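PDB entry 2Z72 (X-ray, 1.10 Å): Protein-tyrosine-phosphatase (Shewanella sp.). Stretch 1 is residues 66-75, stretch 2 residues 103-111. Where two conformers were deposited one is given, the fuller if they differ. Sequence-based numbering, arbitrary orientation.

Stretch 1 66-75: TYLGIKKVVA
Stretch 2, residues 103-111: AFGEGHMVM

Two parallel β-strands are joined by a short ladder of backbone hydrogen bonds, but the rotamers beside the ladder fit the side chains into its packing. This phosphatase offers a compact example. Residues 73-75 pair in parallel with 108-110, Val73 opposite His108, Val74 opposite Met109 and Ala75 opposite Val110, with CA-CA separations of 4.7-4.8 Å and strand directions 22° apart. Extended backbones (phi/psi -134/141 at Val73 and -112/137 at His108) let one strand bond alternately to the other: His108 N donates to Lys72 O (3.0 Å), Val74 N to His108 O (2.9 Å) and Val110 N to Val74 O (2.8 Å). The same carbonyls receive CA-H...O contacts, among them Val73 CA to His108 O at 3.1 Å.

Alternation sends Val73, Ala75, His108 and Val110 to one face of the sheet. Val73 and Val110, both t, bring CG1 of Val73 to 3.9 Å from CG2 of Val110, while the small Ala75 places its CB 4.4 Å from Val110 CB. His108, chi1 m and chi2 -153°, lays its ring against Ile70 and Tyr67, which precede the pairing strand. Ile70, m at both chi angles, covers one ring face, its CG2 3.7 Å from the centroid of the His108 ring; the edge of His108 meets the face of Tyr67 (chi1 m, chi2 -97°), centroids 5.7 Å apart and planes at 77°. The buried imidazole thus supplies both a flat surface and an edge, while its ND1 is hydrogen-bonded elsewhere in the structure.

On the other face, Val74 in p sets CG1 3.8 Å from Met109 CB and 3.7 Å from Phe104 CE2. Met109 is extended through chi1 and chi2 before turning to m at chi3. Phe104 (t, chi2 55°) begins a type II' turn ending at Gly107, closed by Gly107 N to Phe104 O at 2.9 Å. Gly105 takes phi/psi 63/-134, a positive phi that favours glycine; at Gly107 a CB would clash with Phe104 CE2 and Lys72 CE.

Lys72 leaves its backbone sideways, then runs p, t, t, t across the Phe104 ring. Lys72 CE lies over the face of the Phe104 ring, 3.7 Å from its centroid, and Lys72 NZ sits 4.4 Å from the same centroid in an off-centre cation-pi contact. The aliphatic chain packs on the aromatic ring while the ammonium still reaches water, which accepts from Lys72 NZ (2.9 Å) and donates to Ala103 O (3.0 Å). Altogether 573 Å² is buried between the stretches, both sides summed, with His108 and Lys72 the most covered, followed by Val74 and Phe104.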

ATOM      1  N   THR A  66     -11.905   8.368  -6.783  1.00  8.41           N
ATOM      2  CA  THR A  66     -11.856   9.800  -6.990  1.00  8.58           C
ATOM      3  C   THR A  66     -12.582  10.466  -5.869  1.00  8.86           C
ATOM      4  O   THR A  66     -13.677  10.000  -5.506  1.00  9.67           O
ATOM      5  CB  THR A  66     -12.486  10.148  -8.360  1.00  9.30           C
ATOM      6  OG1 THR A  66     -11.712   9.530  -9.382  1.00  9.84           O
ATOM      7  CG2 THR A  66     -12.544  11.629  -8.571  1.00 10.54           C
ATOM      8  N   TYR A  67     -12.013  11.530  -5.289  1.00  8.76           N
ATOM      9  CA  TYR A  67     -12.510  12.190  -4.118  1.00  9.90           C
ATOM     10  C   TYR A  67     -12.330  13.722  -4.256  1.00 10.97           C
ATOM     11  O   TYR A  67     -11.288  14.180  -4.769  1.00 12.84           O
ATOM     12  CB  TYR A  67     -11.770  11.774  -2.798  1.00 10.30           C
ATOM     13  CG  TYR A  67     -11.942  10.294  -2.586  1.00 10.26           C
ATOM     14  CD1 TYR A  67     -12.949   9.848  -1.739  1.00 10.00           C
ATOM     15  CD2 TYR A  67     -11.156   9.329  -3.236  1.00  9.89           C
ATOM     16  CE1 TYR A  67     -13.163   8.517  -1.523  1.00  9.87           C
ATOM     17  CE2 TYR A  67     -11.410   7.998  -3.068  1.00  9.76           C
ATOM     18  CZ  TYR A  67     -12.403   7.583  -2.185  1.00  9.70           C
ATOM     19  OH  TYR A  67     -12.689   6.251  -1.979  1.00 10.25           O
ATOM     20  N   LEU A  68     -13.306  14.453  -3.803  1.00 11.72           N
ATOM     21  CA  LEU A  68     -13.293  15.898  -3.791  1.00 12.88           C
ATOM     22  C   LEU A  68     -13.377  16.407  -2.368  1.00 12.28           C
ATOM     23  O   LEU A  68     -14.023  15.790  -1.507  1.00 13.31           O
ATOM     24  CB  LEU A  68     -14.567  16.438  -4.406  0.63 18.06           C
ATOM     25  CG  LEU A  68     -15.055  16.198  -5.815  0.63 14.68           C
ATOM     26  CD1 LEU A  68     -16.420  16.858  -6.129  0.63 15.18           C
ATOM     27  CD2 LEU A  68     -13.942  16.729  -6.683  0.63 22.23           C
ATOM     28  N   GLY A  69     -12.809  17.577  -2.139  1.00 12.76           N
ATOM     29  CA  GLY A  69     -13.020  18.284  -0.897  1.00 13.92           C
ATOM     30  C   GLY A  69     -12.422  17.707   0.352  1.00 12.22           C
ATOM     31  O   GLY A  69     -12.926  17.900   1.448  1.00 15.64           O
ATOM     32  N   ILE A  70     -11.317  16.989   0.193  1.00 11.66           N
ATOM     33  CA  ILE A  70     -10.653  16.342   1.347  1.00 11.28           C
ATOM     34  C   ILE A  70      -9.647  17.309   1.967  1.00 12.32           C
ATOM     35  O   ILE A  70      -8.649  17.707   1.338  1.00 14.00           O
ATOM     36  CB  ILE A  70     -10.021  15.003   0.928  1.00 12.29           C
ATOM     37  CG1 ILE A  70     -11.035  14.066   0.249  1.00 11.41           C
ATOM     38  CG2 ILE A  70      -9.386  14.346   2.129  1.00 12.83           C
ATOM     39  CD1 ILE A  70     -12.334  13.824   0.967  1.00 12.30           C
ATOM     40  N   LYS A  71      -9.903  17.680   3.205  1.00 12.37           N
ATOM     41  CA  LYS A  71      -9.122  18.739   3.847  1.00 12.85           C
ATOM     42  C   LYS A  71      -7.675  18.350   4.103  1.00 13.64           C
ATOM     43  O   LYS A  71      -6.789  19.190   3.962  1.00 14.55           O
ATOM     44  CB  LYS A  71      -9.803  19.223   5.134  1.00 16.77           C
ATOM     45  CG  LYS A  71     -11.133  19.967   4.832  1.00 21.98           C
ATOM     46  CD  LYS A  71     -11.837  20.469   6.047  1.00 36.88           C
ATOM     47  CE  LYS A  71     -13.202  21.138   5.736  1.00 44.30           C
ATOM     48  NZ  LYS A  71     -14.039  20.387   4.742  1.00 67.93           N
ATOM     49  N   LYS A  72      -7.431  17.080   4.494  1.00 12.26           N
ATOM     50  CA  LYS A  72      -6.029  16.746   4.873  1.00 12.69           C
ATOM     51  C   LYS A  72      -5.727  15.345   4.404  1.00 11.37           C
ATOM     52  O   LYS A  72      -6.553  14.438   4.588  1.00 11.08           O
ATOM     53  CB  LYS A  72      -5.765  17.056   6.306  1.00 20.65           C
ATOM     54  CG  LYS A  72      -6.114  16.205   7.347  1.00 24.24           C
ATOM     55  CD  LYS A  72      -5.800  16.606   8.788  1.00 18.82           C
ATOM     56  CE  LYS A  72      -6.518  15.502   9.578  1.00 18.36           C
ATOM     57  NZ  LYS A  72      -6.469  15.766  11.013  1.00 20.61           N
ATOM     58  N   VAL A  73      -4.568  15.213   3.844  1.00 11.11           N
ATOM     59  CA  VAL A  73      -4.109  13.924   3.288  1.00  9.81           C
ATOM     60  C   VAL A  73      -2.667  13.717   3.763  1.00 10.08           C
ATOM     61  O   VAL A  73      -1.875  14.663   3.761  1.00 11.60           O
ATOM     62  CB  VAL A  73      -4.157  13.938   1.747  1.00 10.31           C
ATOM     63  CG1 VAL A  73      -3.724  12.571   1.165  1.00 11.35           C
ATOM     64  CG2 VAL A  73      -5.545  14.253   1.220  1.00 12.74           C
ATOM     65  N   VAL A  74      -2.326  12.484   4.098  1.00  9.85           N
ATOM     66  CA  VAL A  74      -0.945  12.067   4.286  1.00 10.25           C
ATOM     67  C   VAL A  74      -0.647  10.927   3.337  1.00  9.60           C
ATOM     68  O   VAL A  74      -1.468  10.032   3.091  1.00 10.35           O
ATOM     69  CB  VAL A  74      -0.835  11.712   5.783  0.55 11.19           C
ATOM     70  CG1 VAL A  74      -1.665  10.488   6.178  0.55 12.31           C
ATOM     71  CG2 VAL A  74       0.606  11.443   6.126  0.55 10.47           C
ATOM     72  N   ALA A  75       0.562  10.928   2.760  1.00  9.38           N
ATOM     73  CA  ALA A  75       0.954   9.895   1.821  1.00  9.33           C
ATOM     74  C   ALA A  75       2.325   9.349   2.170  1.00  9.41           C
ATOM     75  O   ALA A  75       3.215  10.088   2.624  1.00 10.31           O
ATOM     76  CB  ALA A  75       0.964  10.450   0.400  1.00 10.08           C
ATOM     77  N   ALA A 103      -5.308   8.525  14.649  1.00 11.06           N
ATOM     78  CA  ALA A 103      -5.486   9.772  15.318  1.00 11.74           C
ATOM     79  C   ALA A 103      -5.611  10.903  14.301  1.00 11.86           C
ATOM     80  O   ALA A 103      -5.425  12.063  14.652  1.00 16.94           O
ATOM     81  CB  ALA A 103      -4.320  10.062  16.286  1.00 15.54           C
ATOM     82  N   PHE A 104      -5.894  10.584  13.064  1.00 10.77           N
ATOM     83  CA  PHE A 104      -5.875  11.557  11.973  1.00 11.33           C
ATOM     84  C   PHE A 104      -7.255  12.047  11.610  1.00 11.79           C
ATOM     85  O   PHE A 104      -7.407  12.746  10.611  1.00 12.65           O
ATOM     86  CB  PHE A 104      -5.090  10.945  10.791  1.00 11.74           C
ATOM     87  CG  PHE A 104      -4.550  11.925   9.782  1.00 11.73           C
ATOM     88  CD1 PHE A 104      -3.738  12.980  10.141  1.00 15.18           C
ATOM     89  CD2 PHE A 104      -4.841  11.741   8.421  1.00 11.41           C
ATOM     90  CE1 PHE A 104      -3.252  13.856   9.156  1.00 14.84           C
ATOM     91  CE2 PHE A 104      -4.376  12.613   7.462  1.00 12.21           C
ATOM     92  CZ  PHE A 104      -3.531  13.682   7.819  1.00 14.25           C
ATOM     93  N   GLY A 105      -8.247  11.727  12.446  1.00 11.90           N
ATOM     94  CA  GLY A 105      -9.556  12.335  12.247  1.00 11.89           C
ATOM     95  C   GLY A 105     -10.191  11.959  10.915  1.00 11.57           C
ATOM     96  O   GLY A 105     -10.196  10.790  10.547  1.00 11.77           O
ATOM     97  N   GLU A 106     -10.715  12.972  10.239  1.00 12.05           N
ATOM     98  CA  GLU A 106     -11.348  12.806   8.965  1.00 11.68           C
ATOM     99  C   GLU A 106     -10.336  12.905   7.833  1.00 10.95           C
ATOM    100  O   GLU A 106     -10.709  12.945   6.648  1.00 12.01           O
ATOM    101  CB  GLU A 106     -12.463  13.830   8.738  0.52 13.82           C
ATOM    102  CG  GLU A 106     -13.551  13.696   9.800  0.52 12.23           C
ATOM    103  CD  GLU A 106     -14.743  14.580   9.549  0.52 17.11           C
ATOM    104  OE1 GLU A 106     -15.777  14.322  10.178  0.52 24.40           O
ATOM    105  OE2 GLU A 106     -14.582  15.497   8.721  0.52 22.91           O
ATOM    106  N   GLY A 107      -9.018  12.946   8.198  1.00 11.31           N
ATOM    107  CA  GLY A 107      -8.003  12.919   7.166  1.00 11.12           C
ATOM    108  C   GLY A 107      -8.024  11.629   6.371  1.00  9.99           C
ATOM    109  O   GLY A 107      -8.583  10.603   6.803  1.00 10.04           O
ATOM    110  N   HIS A 108      -7.365  11.662   5.196  1.00  9.84           N
ATOM    111  CA  HIS A 108      -7.120  10.506   4.370  1.00  9.37           C
ATOM    112  C   HIS A 108      -5.651  10.180   4.351  1.00  9.43           C
ATOM    113  O   HIS A 108      -4.817  11.057   4.228  1.00 11.48           O
ATOM    114  CB  HIS A 108      -7.624  10.701   2.943  1.00  9.72           C
ATOM    115  CG  HIS A 108      -9.118  10.762   2.856  1.00 10.14           C
ATOM    116  ND1 HIS A 108      -9.724  10.374   1.669  1.00 10.99           N
ATOM    117  CD2 HIS A 108     -10.073  11.129   3.703  1.00 10.16           C
ATOM    118  CE1 HIS A 108     -11.045  10.521   1.839  1.00 11.26           C
ATOM    119  NE2 HIS A 108     -11.290  10.966   3.040  1.00 10.42           N
ATOM    120  N   MET A 109      -5.323   8.882   4.459  1.00  8.58           N
ATOM    121  CA  MET A 109      -3.997   8.393   4.233  1.00  8.30           C
ATOM    122  C   MET A 109      -3.947   7.682   2.889  1.00  8.11           C
ATOM    123  O   MET A 109      -4.837   6.872   2.620  1.00  9.28           O
ATOM    124  CB  MET A 109      -3.610   7.362   5.337  1.00  8.50           C
ATOM    125  CG  MET A 109      -2.317   6.657   5.047  1.00  9.36           C
ATOM    126  SD  MET A 109      -1.840   5.459   6.320  1.00 10.63           S
ATOM    127  CE  MET A 109      -1.349   6.508   7.616  1.00 11.27           C
ATOM    128  N   VAL A 110      -2.935   7.935   2.079  1.00  8.36           N
ATOM    129  CA  VAL A 110      -2.715   7.186   0.858  1.00  7.80           C
ATOM    130  C   VAL A 110      -1.378   6.454   1.040  1.00  8.14           C
ATOM    131  O   VAL A 110      -0.335   7.092   1.124  1.00  9.85           O
ATOM    132  CB  VAL A 110      -2.664   8.035  -0.406  1.00  8.15           C
ATOM    133  CG1 VAL A 110      -2.628   7.141  -1.617  1.00  9.32           C
ATOM    134  CG2 VAL A 110      -3.879   8.982  -0.477  1.00  9.34           C
ATOM    135  N   MET A 111      -1.446   5.144   1.119  1.00  7.90           N
ATOM    136  CA  MET A 111      -0.219   4.330   1.112  1.00  7.74           C
ATOM    137  C   MET A 111      -0.100   3.736  -0.274  1.00  7.69           C
ATOM    138  O   MET A 111      -0.866   2.855  -0.652  1.00  7.98           O
ATOM    139  CB  MET A 111      -0.301   3.235   2.201  1.00  8.35           C
ATOM    140  CG  MET A 111       0.938   2.324   2.134  1.00  8.52           C
ATOM    141  SD  MET A 111       1.119   1.240   3.566  1.00  9.23           S
ATOM    142  CE  MET A 111       1.604   2.402   4.826  1.00  9.63           C
TER
HETATM  143  O   HOH W   1      -9.799  15.622   5.784  1.00 14.02           O
HETATM  144  O   HOH W   2      -6.772  14.542  13.644  1.00 25.87           O